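Local coordinates for putative sugar ABC transport system, substrate-binding protein (Bordetella parapertussis, PDB 5IX8) that probably binds a sugar in the periplasm and delivers it to an ABC transporter as its substrate-binding component, at residues A[20-24]-A[63-67]; A[147-152]-A[176-182]; A[6-10]-A[263-267]. All coordinates share one frame; numbering follows the deposited sequence.

Contact 1 of 3, residues A[20-24]-A[63-67]; sequences VTVVH and QFAQL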
ATOM      1  N   VAL A  20      -8.876  -5.136 -13.495  1.00 14.01           N
ATOM      2  CA  VAL A  20      -8.181  -4.526 -12.357  1.00 14.33           C
ATOM      3  C   VAL A  20      -8.709  -3.115 -12.156  1.00 14.83           C
ATOM      4  O   VAL A  20      -8.718  -2.318 -13.101  1.00 16.03           O
ATOM      5  CB  VAL A  20      -6.658  -4.463 -12.593  1.00 14.04           C
ATOM      6  CG1 VAL A  20      -5.935  -3.795 -11.389  1.00 14.73           C
ATOM      7  CG2 VAL A  20      -6.086  -5.840 -12.924  1.00 14.09           C
ATOM      8  N   THR A  21      -9.117  -2.786 -10.927  1.00 12.88           N
ATOM      9  CA  THR A  21      -9.353  -1.384 -10.588  1.00 12.74           C
ATOM     10  C   THR A  21      -8.624  -1.014  -9.298  1.00 12.86           C
ATOM     11  O   THR A  21      -8.753  -1.695  -8.278  1.00 13.90           O
ATOM     12  CB  THR A  21     -10.856  -1.066 -10.485  1.00 13.47           C
ATOM     13  OG1 THR A  21     -11.007   0.282 -10.056  1.00 13.97           O
ATOM     14  CG2 THR A  21     -11.594  -2.003  -9.526  1.00 13.63           C
ATOM     15  N   VAL A  22      -7.864   0.079  -9.342  1.00 12.36           N
ATOM     16  CA  VAL A  22      -7.131   0.563  -8.182  1.00 13.88           C
ATOM     17  C   VAL A  22      -7.511   2.015  -7.960  1.00 14.32           C
ATOM     18  O   VAL A  22      -8.229   2.608  -8.762  1.00 15.24           O
ATOM     19  CB  VAL A  22      -5.610   0.418  -8.353  1.00 14.04           C
ATOM     20  CG1 VAL A  22      -5.197  -1.071  -8.376  1.00 14.20           C
ATOM     21  CG2 VAL A  22      -5.117   1.193  -9.612  1.00 14.57           C
ATOM     22  N   VAL A  23      -7.012   2.600  -6.860  1.00 13.99           N
ATOM     23  CA  VAL A  23      -7.451   3.946  -6.494  1.00 13.36           C
ATOM     24  C   VAL A  23      -6.925   4.971  -7.491  1.00 15.44           C
ATOM     25  O   VAL A  23      -7.677   5.818  -8.002  1.00 16.31           O
ATOM     26  CB  VAL A  23      -7.014   4.308  -5.058  1.00 13.43           C
ATOM     27  CG1 VAL A  23      -7.522   5.731  -4.713  1.00 13.65           C
ATOM     28  CG2 VAL A  23      -7.549   3.278  -4.059  1.00 15.00           C
ATOM     29  N   HIS A  24      -5.623   4.928  -7.755  1.00 15.95           N
ATOM     30  CA  HIS A  24      -4.959   5.917  -8.584  1.00 16.92           C
ATOM     31  C   HIS A  24      -3.618   5.338  -9.020  1.00 16.95           C
ATOM     32  O   HIS A  24      -3.085   4.410  -8.406  1.00 18.34           O
ATOM     33  CB  HIS A  24      -4.784   7.256  -7.830  1.00 18.03           C
ATOM     34  CG  HIS A  24      -3.800   7.181  -6.702  1.00 19.65           C
ATOM     35  ND1 HIS A  24      -2.434   7.177  -6.904  1.00 20.15           N
ATOM     36  CD2 HIS A  24      -3.979   7.103  -5.362  1.00 19.31           C
ATOM     37  CE1 HIS A  24      -1.816   7.090  -5.739  1.00 20.32           C
ATOM     38  NE2 HIS A  24      -2.730   7.027  -4.787  1.00 19.75           N
ATOM     39  N   GLN A  63     -15.709   3.194  -8.955  1.00 18.59           N
ATOM     40  CA  GLN A  63     -15.234   1.815  -8.925  1.00 17.09           C
ATOM     41  C   GLN A  63     -16.378   0.825  -9.017  1.00 16.48           C
ATOM     42  O   GLN A  63     -16.217  -0.234  -9.624  1.00 17.16           O
ATOM     43  CB  GLN A  63     -14.408   1.551  -7.667  1.00 18.25           C
ATOM     44  CG  GLN A  63     -13.018   1.997  -7.814  1.00 17.63           C
ATOM     45  CD  GLN A  63     -12.123   1.474  -6.724  1.00 14.80           C
ATOM     46  OE1 GLN A  63     -12.469   1.497  -5.536  1.00 13.95           O
ATOM     47  NE2 GLN A  63     -10.961   1.017  -7.116  1.00 14.67           N
ATOM     48  N   PHE A  64     -17.530   1.123  -8.400  1.00 15.84           N
ATOM     49  CA  PHE A  64     -18.668   0.212  -8.553  1.00 16.98           C
ATOM     50  C   PHE A  64     -18.997   0.032 -10.029  1.00 19.19           C
ATOM     51  O   PHE A  64     -19.276  -1.086 -10.490  1.00 20.52           O
ATOM     52  CB  PHE A  64     -19.907   0.759  -7.844  1.00 18.46           C
ATOM     53  CG  PHE A  64     -19.825   0.798  -6.336  1.00 19.40           C
ATOM     54  CD1 PHE A  64     -18.801   0.210  -5.629  1.00 20.79           C
ATOM     55  CD2 PHE A  64     -20.807   1.490  -5.641  1.00 21.74           C
ATOM     56  CE1 PHE A  64     -18.777   0.246  -4.247  1.00 21.33           C
ATOM     57  CE2 PHE A  64     -20.791   1.565  -4.262  1.00 23.07           C
ATOM     58  CZ  PHE A  64     -19.784   0.938  -3.554  1.00 23.28           C
ATOM     59  N   ALA A  65     -18.997   1.134 -10.780  1.00 19.15           N
ATOM     60  CA  ALA A  65     -19.323   1.056 -12.199  1.00 19.38           C
ATOM     61  C   ALA A  65     -18.278   0.245 -12.946  1.00 19.20           C
ATOM     62  O   ALA A  65     -18.611  -0.517 -13.870  1.00 19.96           O
ATOM     63  CB  ALA A  65     -19.454   2.459 -12.789  1.00 19.87           C
ATOM     64  N   GLN A  66     -17.010   0.394 -12.557  1.00 17.82           N
ATOM     65  CA  GLN A  66     -15.948  -0.364 -13.209  1.00 18.37           C
ATOM     66  C   GLN A  66     -16.101  -1.853 -12.941  1.00 18.15           C
ATOM     67  O   GLN A  66     -15.928  -2.671 -13.848  1.00 20.01           O
ATOM     68  CB  GLN A  66     -14.577   0.132 -12.744  1.00 17.36           C
ATOM     69  CG  GLN A  66     -14.263   1.519 -13.324  1.00 17.16           C
ATOM     70  CD  GLN A  66     -13.227   2.258 -12.538  1.00 17.67           C
ATOM     71  OE1 GLN A  66     -12.718   1.747 -11.531  1.00 18.95           O
ATOM     72  NE2 GLN A  66     -12.902   3.483 -12.984  1.00 18.61           N
ATOM     73  N   LEU A  67     -16.409  -2.225 -11.700  1.00 17.43           N
ATOM     74  CA  LEU A  67     -16.591  -3.636 -11.382  1.00 16.32           C
ATOM     75  C   LEU A  67     -17.785  -4.209 -12.139  1.00 17.82           C
ATOM     76  O   LEU A  67     -17.730  -5.325 -12.652  1.00 17.84           O
ATOM     77  CB  LEU A  67     -16.770  -3.797  -9.872  1.00 15.62           C
ATOM     78  CG  LEU A  67     -15.481  -3.484  -9.089  1.00 16.16           C
ATOM     79  CD1 LEU A  67     -15.752  -3.209  -7.591  1.00 17.67           C
ATOM     80  CD2 LEU A  67     -14.488  -4.633  -9.239  1.00 16.12           C
TER
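The hydroxyl of Thr-21 is held between the side-chain amides of Gln-63 and Gln-66, which reach it from successive turns of helix 60-73. The polar interactions dominate. Gln-63 NE2 donates to Thr-21 OG1 at 3.0 Å with an N-H...O angle of 150°, the hydroxyl lying somewhat out of the amide plane. Thr-21 OG1 in turn donates to Gln-66 OE1 at 2.7 Å, coming in nearly in line with the C=O and tilted a little from the carbonyl plane. One hydroxyl therefore accepts from one glutamine and gives to the next, and this double engagement fixes its rotation. Thr-21 chi1 of 176° swings OG1 opposite the backbone N, where both amides can meet it, and both glutamine chains run extended beyond CG to span the gap from the helix.

Apolar contact is smaller. The Thr-21 methyl CG2 touches Leu-67 CD2 at 3.9 Å, the two side chains meeting at about a right angle.

Further bonds define which way each amide is turned. Gln-63 OE1 takes the backbone N-H of Ala-83 and its NE2 also donates to Ser-81 O, while Gln-66 NE2 donates to Val-53 O.

Helix 60-73 packs here on a strand of the parallel sheet that is not its sequence neighbour: segments 20-22 and 63-67 run antiparallel at 173°, their axes 9.2 Å apart. The helix links strand 47-53 to strand 77-80, which lie on either side of strand 17-22, so this beta-alpha-beta crossover passes over it. Chemically, the contact is a buried polar cluster in an otherwise apolar helix-sheet interface, in which the glutamines tie the helix to the strand and to the ends or loops of its neighbours, and the hydroxyl has both a donor and an acceptor partner.

Contact 2 of 3, residues A[147-152]-A[176-182]; sequences PGAAGL and AAFRGEM. With SO4 (sulfate ion), chain C; EDO (1,2-ethanediol), chain E; EDO (1,2-ethanediol), chain F.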
ATOM      1  N   PRO A 147      -1.642  11.375  10.095  1.00 12.04           N
ATOM      2  CA  PRO A 147      -2.001   9.957  10.006  1.00 11.21           C
ATOM      3  C   PRO A 147      -2.617   9.530   8.696  1.00 12.13           C
ATOM      4  O   PRO A 147      -2.803   8.323   8.491  1.00 13.41           O
ATOM      5  CB  PRO A 147      -3.057   9.804  11.108  1.00 11.31           C
ATOM      6  CG  PRO A 147      -3.745  11.115  11.110  1.00 11.00           C
ATOM      7  CD  PRO A 147      -2.565  12.104  10.980  1.00 11.20           C
ATOM      8  N   GLY A 148      -2.967  10.461   7.832  1.00 12.03           N
ATOM      9  CA  GLY A 148      -3.654  10.113   6.621  1.00 11.77           C
ATOM     10  C   GLY A 148      -5.139  10.372   6.724  1.00 11.60           C
ATOM     11  O   GLY A 148      -5.629  11.100   7.598  1.00 12.52           O
ATOM     12  N   ALA A 149      -5.863   9.786   5.769  1.00 10.64           N
ATOM     13  CA  ALA A 149      -7.296   9.998   5.644  1.00 11.65           C
ATOM     14  C   ALA A 149      -8.054   9.054   6.572  1.00 11.44           C
ATOM     15  O   ALA A 149      -7.555   7.984   6.951  1.00 13.02           O
ATOM     16  CB  ALA A 149      -7.734   9.757   4.213  1.00 13.12           C
ATOM     17  N   ALA A 150      -9.291   9.451   6.914  1.00 10.67           N
ATOM     18  CA  ALA A 150     -10.232   8.562   7.584  1.00 11.77           C
ATOM     19  C   ALA A 150     -10.979   7.693   6.565  1.00 12.43           C
ATOM     20  O   ALA A 150     -10.962   7.955   5.360  1.00 14.16           O
ATOM     21  CB  ALA A 150     -11.238   9.371   8.394  1.00 12.40           C
ATOM     22  N   GLY A 151     -11.610   6.617   7.067  1.00 11.46           N
ATOM     23  CA  GLY A 151     -12.468   5.799   6.233  1.00 11.11           C
ATOM     24  C   GLY A 151     -11.749   4.786   5.374  1.00 11.04           C
ATOM     25  O   GLY A 151     -12.384   4.157   4.517  1.00 11.96           O
ATOM     26  N   LEU A 152     -10.453   4.599   5.571  1.00 10.60           N
ATOM     27  CA  LEU A 152      -9.690   3.684   4.736  1.00 11.00           C
ATOM     28  C   LEU A 152      -9.186   2.463   5.481  1.00 11.05           C
ATOM     29  O   LEU A 152      -8.665   1.540   4.827  1.00 11.77           O
ATOM     30  CB  LEU A 152      -8.492   4.416   4.104  1.00 10.17           C
ATOM     31  CG  LEU A 152      -8.874   5.651   3.267  1.00 10.06           C
ATOM     32  CD1 LEU A 152      -7.554   6.243   2.695  1.00 12.02           C
ATOM     33  CD2 LEU A 152      -9.890   5.331   2.185  1.00  9.46           C
ATOM     34  N   ALA A 176      -3.740  12.518  16.581  1.00 14.69           N
ATOM     35  CA  ALA A 176      -3.796  12.297  15.141  1.00 13.20           C
ATOM     36  C   ALA A 176      -5.149  12.751  14.608  1.00 12.70           C
ATOM     37  O   ALA A 176      -6.194  12.268  15.054  1.00 15.23           O
ATOM     38  CB  ALA A 176      -3.562  10.828  14.817  1.00 14.20           C
ATOM     39  N   ALA A 177      -5.129  13.643  13.631  1.00 10.44           N
ATOM     40  CA  ALA A 177      -6.358  14.132  13.005  1.00 10.86           C
ATOM     41  C   ALA A 177      -6.456  13.464  11.626  1.00 10.78           C
ATOM     42  O   ALA A 177      -5.657  13.757  10.726  1.00 11.00           O
ATOM     43  CB  ALA A 177      -6.361  15.660  12.903  1.00 12.09           C
ATOM     44  N   PHE A 178      -7.451  12.606  11.443  1.00 10.31           N
ATOM     45  CA  PHE A 178      -7.600  11.844  10.207  1.00 10.66           C
ATOM     46  C   PHE A 178      -8.447  12.674   9.246  1.00 11.82           C
ATOM     47  O   PHE A 178      -9.634  12.906   9.502  1.00 12.75           O
ATOM     48  CB  PHE A 178      -8.260  10.495  10.470  1.00 10.52           C
ATOM     49  CG  PHE A 178      -7.375   9.485  11.171  1.00 11.47           C
ATOM     50  CD1 PHE A 178      -7.145   9.568  12.545  1.00 12.55           C
ATOM     51  CD2 PHE A 178      -6.761   8.456  10.450  1.00 11.37           C
ATOM     52  CE1 PHE A 178      -6.306   8.633  13.187  1.00 12.92           C
ATOM     53  CE2 PHE A 178      -5.967   7.515  11.075  1.00 12.43           C
ATOM     54  CZ  PHE A 178      -5.719   7.599  12.451  1.00 12.33           C
ATOM     55  N   ARG A 179      -7.831  13.164   8.168  1.00 12.52           N
ATOM     56  CA  ARG A 179      -8.498  14.107   7.283  1.00 14.20           C
ATOM     57  C   ARG A 179      -7.698  14.198   5.995  1.00 14.40           C
ATOM     58  O   ARG A 179      -6.529  13.808   5.947  1.00 15.49           O
ATOM     59  CB  ARG A 179      -8.592  15.500   7.922  1.00 16.19           C
ATOM     60  CG  ARG A 179      -7.169  16.004   8.199  1.00 19.36           C
ATOM     61  CD  ARG A 179      -7.112  17.240   9.002  1.00 22.64           C
ATOM     62  NE  ARG A 179      -7.518  18.350   8.165  1.00 24.80           N
ATOM     63  CZ  ARG A 179      -7.028  19.575   8.258  1.00 24.11           C
ATOM     64  NH1 ARG A 179      -7.520  20.504   7.477  1.00 24.62           N
ATOM     65  NH2 ARG A 179      -6.073  19.866   9.135  1.00 24.52           N
ATOM     66  N   GLY A 180      -8.342  14.739   4.971  1.00 12.64           N
ATOM     67  CA  GLY A 180      -7.721  14.917   3.675  1.00 13.57           C
ATOM     68  C   GLY A 180      -7.778  13.660   2.835  1.00 14.01           C
ATOM     69  O   GLY A 180      -8.521  12.720   3.119  1.00 15.44           O
ATOM     70  N   GLU A 181      -6.979  13.661   1.762  1.00 13.74           N
ATOM     71  CA  GLU A 181      -6.938  12.549   0.816  1.00 13.80           C
ATOM     72  C   GLU A 181      -5.512  12.060   0.603  1.00 13.40           C
ATOM     73  O   GLU A 181      -5.254  11.299  -0.337  1.00 15.22           O
ATOM     74  CB  GLU A 181      -7.569  12.913  -0.528  1.00 16.52           C
ATOM     75  CG  GLU A 181      -6.839  14.013  -1.207  1.00 20.02           C
ATOM     76  CD  GLU A 181      -7.436  14.337  -2.553  1.00 26.00           C
ATOM     77  OE1 GLU A 181      -8.138  13.450  -3.115  1.00 27.64           O
ATOM     78  OE2 GLU A 181      -7.192  15.463  -3.055  1.00 28.30           O
HETATM   79  N   MSE A 182      -4.600  12.445   1.481  1.00 13.05           N
HETATM   80  CA  MSE A 182      -3.230  11.938   1.493  1.00 13.87           C
HETATM   81  C   MSE A 182      -2.436  12.411   0.261  1.00 14.37           C
HETATM   82  O   MSE A 182      -1.517  11.729  -0.224  1.00 15.46           O
HETATM   83  CB  MSE A 182      -3.214  10.412   1.630  1.00 14.84           C
HETATM   84  CG  MSE A 182      -3.967   9.969   2.895  1.00 13.86           C
HETATM   85 SE   MSE A 182      -3.709   8.152   3.414  0.59 15.97          SE
HETATM   86  CE  MSE A 182      -4.456   7.390   1.808  1.00 17.00           C
TER
HETATM   87  S   SO4 C 501     -10.759   4.825   9.958  1.00 13.26           S
HETATM   88  O1  SO4 C 501     -11.044   4.122  11.196  1.00 13.53           O
HETATM   89  O2  SO4 C 501     -10.766   3.947   8.797  1.00 14.39           O
HETATM   90  O3  SO4 C 501      -9.457   5.513  10.026  1.00 15.12           O
HETATM   91  O4  SO4 C 501     -11.775   5.872   9.794  1.00 17.45           O
HETATM   92  C1  EDO E 503      -5.972  10.562  -4.486  1.00 29.12           C
HETATM   93  O1  EDO E 503      -7.048  10.884  -3.586  1.00 26.03           O
HETATM   94  C2  EDO E 503      -4.676  11.208  -4.003  1.00 30.89           C
HETATM   95  O2  EDO E 503      -4.245  10.539  -2.817  1.00 31.66           O
HETATM   96  C1  EDO F 504     -11.385  16.286   5.267  0.51 17.42           C
HETATM   97  O1  EDO F 504     -11.202  14.947   4.827  0.51 17.22           O
HETATM   98  C2  EDO F 504     -12.700  16.351   6.010  0.51 17.64           C
HETATM   99  O2  EDO F 504     -12.526  15.732   7.293  0.51 17.54           O
HETATM  100  O   HOH W   1     -10.332  11.840   5.394  1.00 16.45           O
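Pro-147 to Leu-152 and Ala-176 to Met-182 form a loop-to-loop contact, made by the segments that follow the adjacent parallel strands 142-145 and 172-173 at the same edge of the second sheet. Its backbone link is Arg-179 N donating to Gly-148 O at 3.1 Å with an N-H...O angle of 143°. The same carbonyl receives a CA-H...O contact from Phe-178.

Beside this bond is a CH-pi contact: Pro-147 CB lies over one face of the Phe-178 ring, 3.8 Å from its centroid and 16° off the ring normal. Ala-149 O sits at the edge of the ring, in its plane, 3.6 Å from Phe-178 CD2. On the far side of the bond, selenomethionine Met-182 bends at chi3 (-62°) so that Met-182 CE meets Leu-152 CD1 tip to tip at 3.4 Å, tighter than usual for two carbons. Met-182 CG lies 3.4 Å from Ala-149 N, a buried N-H with no partner in the model.

A water bridges the two loops, accepting from Ala-150 N and donating to Gly-180 O. Gly-151 N donates to O4 of a sulfate, probably from the crystallisation liquor, at 2.8 Å, and Glu-153 N and Arg-156 NH1 also bond to the ion at the start of helix 154-168. Leu-152 and Met-182 also touch Tyr-57 of the first lobe. Loops at the carboxyl ends of parallel strands, facing the other lobe in this way, are characteristic of the interdomain cleft of periplasmic binding proteins.

Contact 3 of 3, residues A[6-10]-A[263-267]; sequences IVEPI and QYAIR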
ATOM      1  N   ILE A   6       8.583 -17.316  -3.120  1.00 11.59           N
ATOM      2  CA  ILE A   6       7.323 -17.523  -2.413  1.00 11.55           C
ATOM      3  C   ILE A   6       6.522 -18.630  -3.059  1.00 13.10           C
ATOM      4  O   ILE A   6       5.865 -19.427  -2.369  1.00 13.71           O
ATOM      5  CB  ILE A   6       6.529 -16.212  -2.363  1.00 12.74           C
ATOM      6  CG1 ILE A   6       7.264 -15.248  -1.444  1.00 13.24           C
ATOM      7  CG2 ILE A   6       5.086 -16.479  -1.896  1.00 13.74           C
ATOM      8  CD1 ILE A   6       6.770 -13.805  -1.574  1.00 13.11           C
ATOM      9  N   VAL A   7       6.556 -18.692  -4.390  1.00 12.89           N
ATOM     10  CA  VAL A   7       5.796 -19.672  -5.140  1.00 12.60           C
ATOM     11  C   VAL A   7       6.540 -19.874  -6.458  1.00 13.52           C
ATOM     12  O   VAL A   7       7.225 -18.970  -6.936  1.00 15.57           O
ATOM     13  CB  VAL A   7       4.352 -19.157  -5.320  1.00 15.82           C
ATOM     14  CG1 VAL A   7       4.367 -17.813  -6.079  1.00 17.59           C
ATOM     15  CG2 VAL A   7       3.515 -20.181  -6.016  1.00 17.52           C
ATOM     16  N   GLU A   8       6.425 -21.082  -7.040  1.00 13.55           N
ATOM     17  CA  GLU A   8       7.022 -21.311  -8.354  1.00 13.74           C
ATOM     18  C   GLU A   8       6.108 -20.721  -9.440  1.00 12.48           C
ATOM     19  O   GLU A   8       4.891 -20.809  -9.325  1.00 13.27           O
ATOM     20  CB  GLU A   8       7.197 -22.825  -8.551  1.00 16.79           C
ATOM     21  CG  GLU A   8       6.731 -23.398  -9.825  1.00 20.48           C
ATOM     22  CD  GLU A   8       6.952 -24.915  -9.951  1.00 19.94           C
ATOM     23  OE1 GLU A   8       6.820 -25.663  -8.937  1.00 20.96           O
ATOM     24  OE2 GLU A   8       7.232 -25.354 -11.086  1.00 17.19           O
ATOM     25  N   PRO A   9       6.639 -20.054 -10.463  1.00 12.85           N
ATOM     26  CA  PRO A   9       5.746 -19.521 -11.514  1.00 12.76           C
ATOM     27  C   PRO A   9       5.198 -20.643 -12.383  1.00 13.26           C
ATOM     28  O   PRO A   9       5.949 -21.510 -12.835  1.00 14.68           O
ATOM     29  CB  PRO A   9       6.653 -18.591 -12.328  1.00 14.97           C
ATOM     30  CG  PRO A   9       8.004 -19.123 -12.132  1.00 17.05           C
ATOM     31  CD  PRO A   9       8.059 -19.810 -10.760  1.00 14.34           C
ATOM     32  N   ILE A  10       3.897 -20.600 -12.667  1.00 12.03           N
ATOM     33  CA  ILE A  10       3.329 -21.506 -13.641  1.00 13.30           C
ATOM     34  C   ILE A  10       2.554 -20.704 -14.678  1.00 13.02           C
ATOM     35  O   ILE A  10       2.473 -19.472 -14.625  1.00 13.57           O
ATOM     36  CB  ILE A  10       2.444 -22.589 -13.000  1.00 16.83           C
ATOM     37  CG1 ILE A  10       1.276 -21.958 -12.245  1.00 16.29           C
ATOM     38  CG2 ILE A  10       3.306 -23.576 -12.126  1.00 17.62           C
ATOM     39  CD1 ILE A  10       0.244 -23.021 -11.848  1.00 17.64           C
ATOM     40  N   GLN A 263      -0.167 -15.369  -9.992  1.00  9.51           N
ATOM     41  CA  GLN A 263       0.180 -16.765  -9.717  1.00  9.86           C
ATOM     42  C   GLN A 263      -0.855 -17.439  -8.816  1.00 11.03           C
ATOM     43  O   GLN A 263      -1.133 -18.643  -8.969  1.00 11.73           O
ATOM     44  CB  GLN A 263       1.578 -16.850  -9.097  1.00 10.08           C
ATOM     45  CG  GLN A 263       2.669 -16.497 -10.127  1.00 12.45           C
ATOM     46  CD  GLN A 263       2.744 -17.548 -11.226  1.00 14.78           C
ATOM     47  OE1 GLN A 263       2.401 -18.701 -10.999  1.00 13.91           O
ATOM     48  NE2 GLN A 263       3.168 -17.152 -12.425  1.00 16.91           N
ATOM     49  N   TYR A 264      -1.428 -16.685  -7.869  1.00 10.76           N
ATOM     50  CA  TYR A 264      -2.477 -17.232  -7.015  1.00 10.46           C
ATOM     51  C   TYR A 264      -3.758 -17.457  -7.806  1.00 10.54           C
ATOM     52  O   TYR A 264      -4.446 -18.482  -7.614  1.00 11.07           O
ATOM     53  CB  TYR A 264      -2.763 -16.288  -5.826  1.00  9.91           C
ATOM     54  CG  TYR A 264      -1.823 -16.391  -4.634  1.00 10.83           C
ATOM     55  CD1 TYR A 264      -0.435 -16.225  -4.780  1.00 10.62           C
ATOM     56  CD2 TYR A 264      -2.333 -16.650  -3.358  1.00 10.49           C
ATOM     57  CE1 TYR A 264       0.407 -16.336  -3.695  1.00 11.63           C
ATOM     58  CE2 TYR A 264      -1.498 -16.754  -2.240  1.00 11.77           C
ATOM     59  CZ  TYR A 264      -0.136 -16.602  -2.414  1.00 12.97           C
ATOM     60  OH  TYR A 264       0.691 -16.702  -1.317  1.00 13.52           O
ATOM     61  N   ALA A 265      -4.103 -16.498  -8.685  1.00 10.57           N
ATOM     62  CA  ALA A 265      -5.337 -16.625  -9.471  1.00 10.59           C
ATOM     63  C   ALA A 265      -5.299 -17.858 -10.379  1.00  9.65           C
ATOM     64  O   ALA A 265      -6.324 -18.552 -10.530  1.00 10.22           O
ATOM     65  CB  ALA A 265      -5.587 -15.360 -10.304  1.00 12.52           C
ATOM     66  N   ILE A 266      -4.147 -18.143 -11.009  1.00  9.04           N
ATOM     67  CA  ILE A 266      -4.085 -19.318 -11.889  1.00 10.10           C
ATOM     68  C   ILE A 266      -4.374 -20.574 -11.096  1.00 10.96           C
ATOM     69  O   ILE A 266      -5.126 -21.461 -11.544  1.00 11.87           O
ATOM     70  CB  ILE A 266      -2.713 -19.429 -12.576  1.00 10.52           C
ATOM     71  CG1 ILE A 266      -2.477 -18.264 -13.532  1.00 11.15           C
ATOM     72  CG2 ILE A 266      -2.603 -20.743 -13.350  1.00 12.50           C
ATOM     73  CD1 ILE A 266      -1.010 -18.116 -13.953  1.00 11.54           C
ATOM     74  N   ARG A 267      -3.782 -20.671  -9.906  1.00  9.93           N
ATOM     75  CA  ARG A 267      -3.988 -21.843  -9.067  1.00 10.11           C
ATOM     76  C   ARG A 267      -5.432 -21.947  -8.630  1.00 11.08           C
ATOM     77  O   ARG A 267      -6.029 -23.031  -8.681  1.00 12.19           O
ATOM     78  CB  ARG A 267      -3.034 -21.776  -7.870  1.00 10.02           C
ATOM     79  CG  ARG A 267      -1.606 -22.084  -8.331  1.00  9.33           C
ATOM     80  CD  ARG A 267      -0.629 -21.716  -7.234  1.00 11.29           C
ATOM     81  NE  ARG A 267       0.695 -22.251  -7.551  1.00 12.00           N
ATOM     82  CZ  ARG A 267       1.570 -21.644  -8.336  1.00 12.89           C
ATOM     83  NH1 ARG A 267       1.312 -20.432  -8.856  1.00 13.13           N
ATOM     84  NH2 ARG A 267       2.715 -22.248  -8.559  1.00 14.43           N
TER
HETATM   85  O   HOH W   2       4.677 -17.723 -14.904  1.00 28.73           O
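Arg-267 pushes its guanidinium between Val-7 and Ile-10. Val-7 CG2 rests 3.3 Å above the plane, over its centre, and Ile-10 CD1 lies 4.0 Å from the plane over the opposite face. At the edge, Arg-267 NH2 donates to Glu-8 O at 2.7 Å, with the acceptor tilted somewhat out of the guanidinium plane.

Beside it, the Gln-263 amide pairs with both backbone groups of Ile-10. Ile-10 N reaches Gln-263 OE1 at 2.9 Å along a nearly straight N-H...O line of 169°. The return bond, from Gln-263 NE2 to Ile-10 O, is longer at 3.3 Å but lies in the carbonyl plane, on a lone pair. A bend at chi2 (-67°) folds the glutamine chain so that its amide can face the loop.

A second shell positions both groups. Arg-267 NH1 donates to Gln-263 OE1 and to Gln-263 O, each at 3.0 Å, which holds the guanidinium against its own helix. Gln-263 OE1 thus accepts from both Arg-267 NH1 and Ile-10 N. Farther out, Gln-263 NE2 also donates to Glu-40 OE2 on helix 28-43, and Ile-6 packs on Ile-256, Leu-260 and Phe-289. The N-terminal segment thus packs on helix 254-270, which follows strand 246-250 of the second sheet yet packs against the first lobe, one of the crossings of the chain between lobes that is characteristic of type I periplasmic binding proteins.

How the contacts relate
Contacts 1 and 3 belong to the first lobe and contact 2 to the second. The centres of contacts 1 and 2 are about 21 Å apart, with nearest atoms about 7 Å apart, while the centres of contacts 2 and 3 lie about 35 Å apart on opposite sides of the chain's centre. Along the chain, 6-10 and 263-267 enclose the other two pairs, and 20-24/63-67 closes before 147-152 begins. Contacts 1 and 3, centres about 24 Å apart, share the first sheet: strand 17-22 is part of it, and helix 254-270 touches its strand 288-290. Contact 2 sits beyond a different sheet, at the cleft between lobes where a ligand would be expected.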